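Local coordinates for protein putative phosphatase (Clostridium difficile, PDB 3SD7) that is a putative phosphatase of the haloacid dehalogenase-like hydrolase superfamily and probably hydrolyses phosphate esters at a metal-dependent active site, at residues 31-36 and 173-178; 38-43 and 142-147; 46-51 and 69-74; 153-158 and 177-182. All blocks are in the same frame, centred on the assembly; numbering follows the deposited sequence.

Contact 1 of 4, residues 31-36 and 173-178; sequences IVLFDL and QYVLDL
Leu33 meets two residues of helix 168-179 with its two methyl branches. CD2 of Leu33 touches CG1 of Val175 at 3.5 Å, and the two side chains reach toward each other, tip to tip. CD1 of Leu33 turns to the next residue and lies 4.1 Å from CD2 of Leu176; here the side chains run at about a right angle. The same CD2 of Leu176 also packs on CG2 of Ile31, again at 4.1 Å. One leucine methyl is therefore shared by two residues that project from the same side of the strand. Ile31 offers CG2 because this branch is anti to its backbone N, while CG1 sits beside that N (chi1 -60°). All four side chains are buried and no hydrogen bond joins the segments. The contact is purely apolar.

The backbones stay well apart. The axes of the short strand and helix segments approach to 10.6 Å and run at 149°, nearly antiparallel. Neighbouring strands flank Ile31 and Leu33: Leu33 also touches Val187 and Met189 of strand 187-191, and Ile31 touches Leu130 of strand 128-133. Val175 spreads over Leu130 too, and Leu176 over Val187. Beyond the strand end, Asp35 OD1 takes the backbone N of Leu36 at 2.7 Å through its anti lone pair, and OD2 forms a salt bridge with Lys168. Asp35 begins a DxDx(T/V) pattern, consistent with the catalytic loop of the superfamily. A helix packed against the central parallel strands of an alpha/beta sheet is typical of the Rossmann-like HAD fold.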
# COMPACT_ATOMS: atom_id res chain seq x y z
N ILE A 31 -16.14 -5.44 -8.77
CA ILE A 31 -14.75 -5.04 -8.99
C ILE A 31 -14.23 -4.51 -7.65
O ILE A 31 -14.80 -3.56 -7.10
CB ILE A 31 -14.63 -3.94 -10.11
CG1 ILE A 31 -15.18 -4.48 -11.46
CG2 ILE A 31 -13.17 -3.44 -10.21
CD1 ILE A 31 -15.07 -3.48 -12.63
N VAL A 32 -13.15 -5.09 -7.13
CA VAL A 32 -12.61 -4.70 -5.83
C VAL A 32 -11.15 -4.31 -6.02
O VAL A 32 -10.35 -5.10 -6.54
CB VAL A 32 -12.66 -5.83 -4.82
CG1 VAL A 32 -12.21 -5.34 -3.42
CG2 VAL A 32 -14.09 -6.46 -4.76
N LEU A 33 -10.85 -3.07 -5.67
CA LEU A 33 -9.50 -2.56 -5.75
C LEU A 33 -8.88 -2.58 -4.36
O LEU A 33 -9.54 -2.29 -3.37
CB LEU A 33 -9.47 -1.13 -6.26
CG LEU A 33 -9.82 -0.87 -7.70
CD1 LEU A 33 -11.29 -1.09 -7.97
CD2 LEU A 33 -9.39 0.56 -8.08
N PHE A 34 -7.60 -2.92 -4.32
CA PHE A 34 -6.84 -2.94 -3.09
C PHE A 34 -5.56 -2.10 -3.18
O PHE A 34 -4.87 -2.15 -4.18
CB PHE A 34 -6.37 -4.36 -2.73
CG PHE A 34 -7.46 -5.31 -2.37
CD1 PHE A 34 -7.76 -5.55 -1.02
CD2 PHE A 34 -8.13 -6.03 -3.35
CE1 PHE A 34 -8.73 -6.44 -0.68
CE2 PHE A 34 -9.13 -6.95 -2.98
CZ PHE A 34 -9.42 -7.14 -1.66
N ASP A 35 -5.27 -1.34 -2.14
CA ASP A 35 -3.94 -0.75 -1.99
C ASP A 35 -3.03 -1.93 -1.55
O ASP A 35 -3.51 -3.03 -1.25
CB ASP A 35 -3.96 0.41 -1.01
CG ASP A 35 -2.84 1.44 -1.31
OD1 ASP A 35 -1.74 1.03 -1.68
OD2 ASP A 35 -3.09 2.67 -1.19
N LEU A 36 -1.73 -1.71 -1.51
CA LEU A 36 -0.77 -2.78 -1.19
C LEU A 36 -0.29 -2.72 0.25
O LEU A 36 -0.79 -3.46 1.11
CB LEU A 36 0.40 -2.73 -2.17
CG LEU A 36 1.42 -3.86 -1.98
CD1 LEU A 36 0.91 -5.19 -2.54
CD2 LEU A 36 2.71 -3.48 -2.65
N GLN A 173 -8.31 5.45 -11.32
CA GLN A 173 -8.91 5.68 -12.62
C GLN A 173 -8.23 4.84 -13.71
O GLN A 173 -8.90 4.27 -14.56
CB GLN A 173 -8.84 7.14 -13.01
CG GLN A 173 -9.59 7.45 -14.30
CD GLN A 173 -11.09 7.24 -14.15
OE1 GLN A 173 -11.68 6.39 -14.82
NE2 GLN A 173 -11.69 7.96 -13.24
N TYR A 174 -6.91 4.79 -13.68
CA TYR A 174 -6.15 4.02 -14.67
C TYR A 174 -6.59 2.56 -14.70
O TYR A 174 -6.85 2.00 -15.75
CB TYR A 174 -4.62 4.12 -14.42
CG TYR A 174 -3.80 3.20 -15.31
CD1 TYR A 174 -3.57 3.52 -16.65
CD2 TYR A 174 -3.29 2.02 -14.84
CE1 TYR A 174 -2.84 2.66 -17.48
CE2 TYR A 174 -2.56 1.16 -15.65
CZ TYR A 174 -2.34 1.48 -16.95
OH TYR A 174 -1.61 0.60 -17.74
N VAL A 175 -6.72 1.95 -13.53
CA VAL A 175 -7.01 0.55 -13.46
C VAL A 175 -8.47 0.26 -13.83
O VAL A 175 -8.76 -0.74 -14.49
CB VAL A 175 -6.46 -0.01 -12.10
CG1 VAL A 175 -7.51 0.08 -11.01
CG2 VAL A 175 -5.92 -1.36 -12.27
N LEU A 176 -9.41 1.15 -13.47
CA LEU A 176 -10.79 1.01 -13.93
C LEU A 176 -10.91 1.18 -15.44
O LEU A 176 -11.73 0.51 -16.10
CB LEU A 176 -11.71 2.04 -13.25
CG LEU A 176 -11.99 1.81 -11.78
CD1 LEU A 176 -12.95 2.92 -11.34
CD2 LEU A 176 -12.57 0.41 -11.53
N ASP A 177 -10.12 2.09 -16.01
CA ASP A 177 -10.18 2.28 -17.44
C ASP A 177 -9.75 1.00 -18.16
O ASP A 177 -10.27 0.70 -19.21
CB ASP A 177 -9.35 3.48 -17.88
CG ASP A 177 -9.98 4.83 -17.47
OD1 ASP A 177 -11.16 4.86 -17.08
OD2 ASP A 177 -9.27 5.85 -17.55
N LEU A 178 -8.83 0.23 -17.58
CA LEU A 178 -8.38 -1.03 -18.20
C LEU A 178 -9.49 -2.07 -18.22
O LEU A 178 -9.49 -2.95 -19.07
CB LEU A 178 -7.19 -1.64 -17.45
CG LEU A 178 -5.88 -0.87 -17.45
CD1 LEU A 178 -4.88 -1.57 -16.52
CD2 LEU A 178 -5.34 -0.68 -18.89

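Contact 2 of 4, residues 38-43 and 142-147; sequences GTLTDP and TILRYF
Thr41 presents its side chain to the helix, and both branches from CB find partners. The hydroxyl OG1 sits between the backbone N and the carbonyl carbon (chi1 56°), which leaves CG2 anti to that carbonyl carbon. OG1 lies 3.9 Å from CG2 of Ile143, a plain van der Waals approach. The methyl CG2 of Thr41 touches the same CG2 of Ile143 at 4.0 Å. It also meets the ring of Phe147, at 3.9 Å from CD2 and equally near CE2, coming in at a slant. The threonine methyl thus touches both an isoleucine branch and, obliquely, the phenylalanine ring. Tyr146 CD2 lies 3.6 Å above one face of that ring, over its centre.

Leu40 makes a second, separate contact. Its CD1 touches CD2 of Leu144 at 3.9 Å, with the two side chains at about a right angle. No hydrogen bond links the segments. The turn before strand 41-42 is closed within its own segment, where Gly38 N bonds to Thr41 O at 2.8 Å. Thr39, probably part of the DxDx(T/V) motif of the family, gives its carbonyl O to Tyr212 OH.

Strand 41-42 pairs antiparallel with strand 110-111, through Asp42 and Lys110. Leu40 and Leu144 both also lie on Val131 of strand 128-133, and Leu40 reaches Phe34 of strand 31-34. Helix 137-146 therefore packs against the main sheet and at the same time against the loop and short strand that follow strand 31-34.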
# COMPACT_ATOMS: atom_id res chain seq x y z
N GLY A 38 0.15 -2.05 3.97
CA GLY A 38 -0.82 -1.84 5.02
C GLY A 38 -2.20 -2.36 4.77
O GLY A 38 -3.07 -2.21 5.59
N THR A 39 -2.41 -2.99 3.60
CA THR A 39 -3.72 -3.47 3.19
C THR A 39 -3.60 -4.96 2.85
O THR A 39 -4.31 -5.78 3.41
CB THR A 39 -4.23 -2.68 2.01
OG1 THR A 39 -4.35 -1.29 2.39
CG2 THR A 39 -5.62 -3.16 1.58
N LEU A 40 -2.73 -5.28 1.91
CA LEU A 40 -2.42 -6.67 1.59
C LEU A 40 -1.22 -7.20 2.29
O LEU A 40 -1.24 -8.35 2.77
CB LEU A 40 -2.20 -6.85 0.08
CG LEU A 40 -3.38 -6.49 -0.82
CD1 LEU A 40 -2.95 -6.53 -2.32
CD2 LEU A 40 -4.55 -7.44 -0.59
N THR A 41 -0.17 -6.40 2.32
CA THR A 41 1.13 -6.81 2.89
C THR A 41 1.72 -5.69 3.75
O THR A 41 1.42 -4.52 3.57
CB THR A 41 2.13 -7.19 1.77
OG1 THR A 41 2.25 -6.08 0.86
CG2 THR A 41 1.63 -8.42 0.99
N ASP A 42 2.56 -6.09 4.70
CA ASP A 42 3.18 -5.14 5.64
C ASP A 42 4.68 -5.02 5.27
O ASP A 42 5.43 -5.99 5.37
CB ASP A 42 2.99 -5.64 7.07
CG ASP A 42 3.48 -4.65 8.11
OD1 ASP A 42 4.09 -3.65 7.73
OD2 ASP A 42 3.31 -4.92 9.33
N PRO A 43 5.13 -3.81 4.89
CA PRO A 43 6.50 -3.62 4.46
C PRO A 43 7.47 -3.26 5.58
O PRO A 43 8.62 -2.94 5.31
CB PRO A 43 6.37 -2.42 3.53
CG PRO A 43 5.33 -1.59 4.18
CD PRO A 43 4.33 -2.58 4.71
N THR A 142 6.38 -7.62 -7.72
CA THR A 142 7.38 -8.49 -7.11
C THR A 142 6.86 -9.11 -5.82
O THR A 142 6.97 -10.32 -5.59
CB THR A 142 8.69 -7.75 -6.86
OG1 THR A 142 9.29 -7.42 -8.12
CG2 THR A 142 9.67 -8.62 -6.06
N ILE A 143 6.27 -8.26 -4.99
CA ILE A 143 5.72 -8.69 -3.70
C ILE A 143 4.53 -9.63 -3.85
O ILE A 143 4.42 -10.63 -3.14
CB ILE A 143 5.34 -7.46 -2.85
CG1 ILE A 143 6.61 -6.69 -2.48
CG2 ILE A 143 4.58 -7.89 -1.62
CD1 ILE A 143 6.33 -5.28 -1.94
N LEU A 144 3.63 -9.34 -4.77
CA LEU A 144 2.46 -10.17 -4.93
C LEU A 144 2.88 -11.53 -5.50
O LEU A 144 2.33 -12.56 -5.10
CB LEU A 144 1.41 -9.49 -5.79
CG LEU A 144 0.76 -8.25 -5.12
CD1 LEU A 144 0.01 -7.46 -6.17
CD2 LEU A 144 -0.11 -8.63 -3.96
N ARG A 145 3.87 -11.51 -6.39
CA ARG A 145 4.46 -12.74 -6.91
C ARG A 145 5.13 -13.55 -5.77
O ARG A 145 4.95 -14.77 -5.69
CB ARG A 145 5.44 -12.40 -8.02
CG ARG A 145 4.81 -12.03 -9.30
CD ARG A 145 5.85 -11.58 -10.32
NE ARG A 145 5.28 -11.61 -11.66
CZ ARG A 145 5.41 -12.62 -12.52
NH1 ARG A 145 6.11 -13.72 -12.24
NH2 ARG A 145 4.83 -12.53 -13.69
N TYR A 146 5.87 -12.87 -4.88
CA TYR A 146 6.56 -13.52 -3.73
C TYR A 146 5.61 -14.30 -2.82
O TYR A 146 6.00 -15.37 -2.28
CB TYR A 146 7.32 -12.46 -2.92
CG TYR A 146 8.05 -12.94 -1.67
CD1 TYR A 146 9.39 -13.26 -1.72
CD2 TYR A 146 7.40 -13.02 -0.45
CE1 TYR A 146 10.07 -13.68 -0.60
CE2 TYR A 146 8.07 -13.44 0.70
CZ TYR A 146 9.41 -13.77 0.62
OH TYR A 146 10.10 -14.19 1.73
N PHE A 147 4.40 -13.78 -2.64
CA PHE A 147 3.35 -14.41 -1.81
C PHE A 147 2.38 -15.29 -2.56
O PHE A 147 1.40 -15.79 -1.99
CB PHE A 147 2.60 -13.37 -0.98
CG PHE A 147 3.44 -12.79 0.09
CD1 PHE A 147 3.84 -13.56 1.17
CD2 PHE A 147 3.86 -11.47 0.03
CE1 PHE A 147 4.64 -13.03 2.16
CE2 PHE A 147 4.65 -10.94 1.02
CZ PHE A 147 5.04 -11.70 2.08

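Contact 3 of 4, residues 46-51 and 69-74; sequences GITKSI and QFIGPP
Ile51 and Phe70 make the closest approach. CD1 of Ile51 lies 3.6 Å from CB of Phe70, and the two side chains meet at about a right angle. The isoleucine methyl reaches the phenylalanine where its side chain leaves the backbone, and it stands obliquely to the ring. Both residues are buried. Phe70 also touches Thr78 and makes an edge-to-face contact with Tyr82, both of helix 75-82. Gln69 CG lies 3.7 Å above one ring face, over its centre.

Ile71 meets two successive residues of the helix at slightly longer range. Its CG1 touches CG2 of Ile47 at 4.0 Å, and its CG2 comes to 4.1 Å from CD1 of Ile47. Its far methyl, CD1, extends to CG2 of Thr48 at 4.0 Å. Ile71 CG1 is anti to the carbonyl carbon (chi1 -60°), and CD1 carries the chain on toward Thr48. These helices and the loop belong to the helical part of the protein, consistent with the alpha-helical cap inserted in many HAD phosphatases after the first catalytic strand. Ile71 also touches Tyr214.

Ile47 and Ile71 are partly exposed, so this side is nearer solvent, and its contacts are at 4.0 Å or more. The exposed Gly72 follows Ile71. Thr48 turns its hydroxyl back to its own helix, where OG1 bonds to the carbonyl oxygens of Lys44 and Glu45. Ser50 OG likewise bonds to Gly46 O at 2.7 Å, on the opposite face of the carbonyl plane from Ser50 N.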
# COMPACT_ATOMS: atom_id res chain seq x y z
N GLY A 46 11.45 -4.56 5.66
CA GLY A 46 12.32 -4.03 4.64
C GLY A 46 12.53 -2.53 4.69
O GLY A 46 13.62 -2.04 4.40
N ILE A 47 11.47 -1.79 5.01
CA ILE A 47 11.63 -0.34 5.09
C ILE A 47 12.55 0.04 6.25
O ILE A 47 13.51 0.83 6.09
CB ILE A 47 10.27 0.38 5.20
CG1 ILE A 47 9.47 0.17 3.91
CG2 ILE A 47 10.50 1.89 5.48
CD1 ILE A 47 8.08 0.82 3.97
N THR A 48 12.30 -0.53 7.42
CA THR A 48 13.11 -0.18 8.58
C THR A 48 14.56 -0.66 8.41
O THR A 48 15.52 0.05 8.79
CB THR A 48 12.49 -0.70 9.90
OG1 THR A 48 12.30 -2.11 9.81
CG2 THR A 48 11.12 -0.02 10.15
N LYS A 49 14.75 -1.83 7.83
CA LYS A 49 16.12 -2.33 7.63
C LYS A 49 16.89 -1.50 6.60
O LYS A 49 18.12 -1.33 6.73
CB LYS A 49 16.13 -3.80 7.29
CG LYS A 49 15.80 -4.67 8.46
CD LYS A 49 15.89 -6.13 8.12
CE LYS A 49 15.71 -6.98 9.37
NZ LYS A 49 15.84 -8.42 9.07
N SER A 50 16.18 -0.99 5.60
CA SER A 50 16.79 -0.14 4.57
C SER A 50 17.23 1.17 5.20
O SER A 50 18.33 1.65 4.93
CB SER A 50 15.83 0.12 3.41
OG SER A 50 15.47 -1.08 2.75
N ILE A 51 16.37 1.77 6.04
CA ILE A 51 16.74 2.99 6.75
C ILE A 51 17.93 2.73 7.68
O ILE A 51 18.88 3.52 7.72
CB ILE A 51 15.55 3.58 7.56
CG1 ILE A 51 14.44 3.99 6.60
CG2 ILE A 51 16.01 4.79 8.38
CD1 ILE A 51 13.14 4.49 7.27
N GLN A 69 8.43 4.55 12.98
CA GLN A 69 7.78 5.85 12.75
C GLN A 69 8.13 6.50 11.42
O GLN A 69 7.53 7.51 11.04
CB GLN A 69 8.11 6.82 13.89
CG GLN A 69 9.55 7.20 13.99
CD GLN A 69 9.84 8.07 15.20
OE1 GLN A 69 8.96 8.74 15.72
NE2 GLN A 69 11.09 8.06 15.64
N PHE A 70 9.09 5.91 10.69
CA PHE A 70 9.50 6.46 9.40
C PHE A 70 8.85 5.72 8.22
O PHE A 70 9.18 5.98 7.05
CB PHE A 70 11.02 6.51 9.29
CG PHE A 70 11.70 7.23 10.45
CD1 PHE A 70 11.30 8.52 10.80
CD2 PHE A 70 12.72 6.62 11.16
CE1 PHE A 70 11.91 9.19 11.85
CE2 PHE A 70 13.34 7.29 12.22
CZ PHE A 70 12.92 8.58 12.56
N ILE A 71 7.95 4.80 8.54
CA ILE A 71 7.13 4.14 7.55
C ILE A 71 5.97 5.08 7.25
O ILE A 71 5.09 5.32 8.11
CB ILE A 71 6.58 2.81 8.04
CG1 ILE A 71 7.73 1.85 8.39
CG2 ILE A 71 5.72 2.16 6.98
CD1 ILE A 71 7.25 0.64 9.18
N GLY A 72 5.96 5.66 6.06
CA GLY A 72 4.91 6.61 5.70
C GLY A 72 5.43 7.91 5.12
O GLY A 72 5.16 8.21 3.95
N PRO A 73 6.20 8.67 5.91
CA PRO A 73 6.66 9.95 5.37
C PRO A 73 7.79 9.81 4.33
O PRO A 73 8.50 8.79 4.32
CB PRO A 73 7.19 10.68 6.60
CG PRO A 73 7.55 9.61 7.57
CD PRO A 73 6.70 8.42 7.27
N PRO A 74 7.94 10.82 3.48
CA PRO A 74 9.03 10.76 2.51
C PRO A 74 10.38 10.61 3.20
O PRO A 74 10.60 11.19 4.27
CB PRO A 74 8.96 12.12 1.82
CG PRO A 74 7.61 12.66 2.11
CD PRO A 74 7.21 12.09 3.42

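Contact 4 of 4, residues 153-158 and 177-182; sequences FKYIAG and DLCNVK
Tyr155 carries its ring beside the backbone N (chi1 -62°), and Cys179 has the same turn at its first torsion (chi1 -68°). These settings give the ring a face to Leu178 and an edge to Cys179. Leu178 lies over one face: its CD1 is 3.9 Å from the ring centroid and 21° off the normal, a CH-pi contact. CB of Leu178 comes closer to the rim, at 3.6 Å from CE2 of Tyr155. Lys154 CG lies over the opposite face. Cys179 SG approaches the edge near the ring plane, 3.9 Å from CD2 of Tyr155, in a sulfur-aromatic contact.

The phenol end is joined to the helix by a water. This water is 2.9 Å from Tyr155 OH and donates a hydrogen bond of 2.9 Å to Leu178 O. After Cys179 the helix ends in a Schellman motif, with positive phi at Asn180.

Tyr155 and Cys179 also touch Leu130 of strand 128-133, and Tyr155 packs on Val175. The contact fastens the C-terminal end of helix 168-179 to strand 155-159 at Tyr155. This strand lies at one edge of the parallel sheet beside strand 128-133.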
# COMPACT_ATOMS: atom_id res chain seq x y z
N PHE A 153 -5.17 -11.25 -9.16
CA PHE A 153 -5.41 -9.89 -9.63
C PHE A 153 -5.34 -9.78 -11.15
O PHE A 153 -4.39 -10.24 -11.78
CB PHE A 153 -4.40 -8.92 -9.01
CG PHE A 153 -4.50 -8.85 -7.52
CD1 PHE A 153 -5.44 -8.03 -6.93
CD2 PHE A 153 -3.68 -9.61 -6.70
CE1 PHE A 153 -5.59 -7.98 -5.58
CE2 PHE A 153 -3.82 -9.55 -5.32
CZ PHE A 153 -4.79 -8.75 -4.77
N LYS A 154 -6.35 -9.15 -11.72
CA LYS A 154 -6.38 -8.95 -13.17
C LYS A 154 -5.35 -7.95 -13.60
O LYS A 154 -4.65 -8.19 -14.60
CB LYS A 154 -7.77 -8.53 -13.63
CG LYS A 154 -7.91 -8.49 -15.14
CD LYS A 154 -9.37 -8.29 -15.57
CE LYS A 154 -9.53 -8.29 -17.10
NZ LYS A 154 -9.14 -9.58 -17.78
N TYR A 155 -5.28 -6.81 -12.90
CA TYR A 155 -4.33 -5.75 -13.20
C TYR A 155 -3.73 -5.26 -11.90
O TYR A 155 -4.39 -5.24 -10.85
CB TYR A 155 -4.98 -4.59 -13.93
CG TYR A 155 -5.55 -4.96 -15.27
CD1 TYR A 155 -4.74 -5.41 -16.29
CD2 TYR A 155 -6.90 -4.86 -15.50
CE1 TYR A 155 -5.27 -5.74 -17.54
CE2 TYR A 155 -7.45 -5.20 -16.71
CZ TYR A 155 -6.64 -5.64 -17.73
OH TYR A 155 -7.18 -5.99 -18.94
N ILE A 156 -2.47 -4.83 -11.99
CA ILE A 156 -1.73 -4.29 -10.85
C ILE A 156 -1.13 -3.01 -11.36
O ILE A 156 -0.37 -3.02 -12.36
CB ILE A 156 -0.63 -5.26 -10.38
CG1 ILE A 156 -1.25 -6.54 -9.79
CG2 ILE A 156 0.33 -4.58 -9.38
CD1 ILE A 156 -0.25 -7.74 -9.72
N ALA A 157 -1.48 -1.89 -10.71
CA ALA A 157 -1.04 -0.56 -11.07
C ALA A 157 -0.46 0.21 -9.89
O ALA A 157 -1.13 0.44 -8.89
CB ALA A 157 -2.19 0.25 -11.65
N GLY A 158 0.81 0.58 -10.05
CA GLY A 158 1.53 1.41 -9.09
C GLY A 158 2.17 2.58 -9.80
O GLY A 158 1.76 2.99 -10.90
N ASP A 177 -10.12 2.09 -16.01
CA ASP A 177 -10.18 2.28 -17.44
C ASP A 177 -9.75 1.00 -18.16
O ASP A 177 -10.27 0.70 -19.21
CB ASP A 177 -9.35 3.48 -17.88
CG ASP A 177 -9.98 4.83 -17.47
OD1 ASP A 177 -11.16 4.86 -17.08
OD2 ASP A 177 -9.27 5.85 -17.55
N LEU A 178 -8.83 0.23 -17.58
CA LEU A 178 -8.38 -1.03 -18.20
C LEU A 178 -9.49 -2.07 -18.22
O LEU A 178 -9.49 -2.95 -19.07
CB LEU A 178 -7.19 -1.64 -17.45
CG LEU A 178 -5.88 -0.87 -17.45
CD1 LEU A 178 -4.88 -1.57 -16.52
CD2 LEU A 178 -5.34 -0.68 -18.89
N CYS A 179 -10.43 -1.96 -17.28
CA CYS A 179 -11.53 -2.89 -17.16
C CYS A 179 -12.73 -2.47 -17.95
O CYS A 179 -13.70 -3.24 -18.02
CB CYS A 179 -11.94 -3.05 -15.70
SG CYS A 179 -10.64 -3.88 -14.71
N ASN A 180 -12.65 -1.28 -18.55
CA ASN A 180 -13.72 -0.72 -19.34
C ASN A 180 -14.99 -0.73 -18.51
O ASN A 180 -15.99 -1.29 -18.93
CB ASN A 180 -13.92 -1.53 -20.62
CG ASN A 180 -12.68 -1.52 -21.51
OD1 ASN A 180 -12.07 -0.47 -21.75
ND2 ASN A 180 -12.31 -2.69 -22.01
N VAL A 181 -14.92 -0.16 -17.32
CA VAL A 181 -16.07 -0.14 -16.41
C VAL A 181 -17.11 0.90 -16.78
O VAL A 181 -16.76 2.03 -17.15
CB VAL A 181 -15.64 0.20 -15.00
CG1 VAL A 181 -16.87 0.44 -14.11
CG2 VAL A 181 -14.78 -0.92 -14.44
N LYS A 182 -18.38 0.50 -16.69
CA LYS A 182 -19.51 1.41 -16.85
C LYS A 182 -20.24 1.61 -15.51
O LYS A 182 -20.46 2.75 -15.10
CB LYS A 182 -20.50 0.90 -17.88
CG LYS A 182 -21.94 1.44 -17.66
CD LYS A 182 -22.05 2.98 -17.76
CE LYS A 182 -23.47 3.47 -17.40
NZ LYS A 182 -23.70 4.92 -17.71
O HOH W 1 -10.03 -5.75 -19.46

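Overall arrangement
The chain enters through strand 31-34, whose partner in contact 1 comes 137 residues later, on helix 168-179. Contact 1 thus closes the longest loop. Contact 2 starts just after that strand and closes within this loop on helix 137-146. Contact 3 lies within both, tying helix 44-57 to the loop before helix 75-82. Contact 4 opens after contact 2 has closed and ends beside contact 1 on helix 168-179, with Asp177 and Leu178 common to both. Contacts 1, 2 and 4 touch one another around the parallel sheet. Contact 3 lies in the helical region, about 16 Å from contact 2, which it adjoins in sequence, and 26 Å from contact 1 between centres.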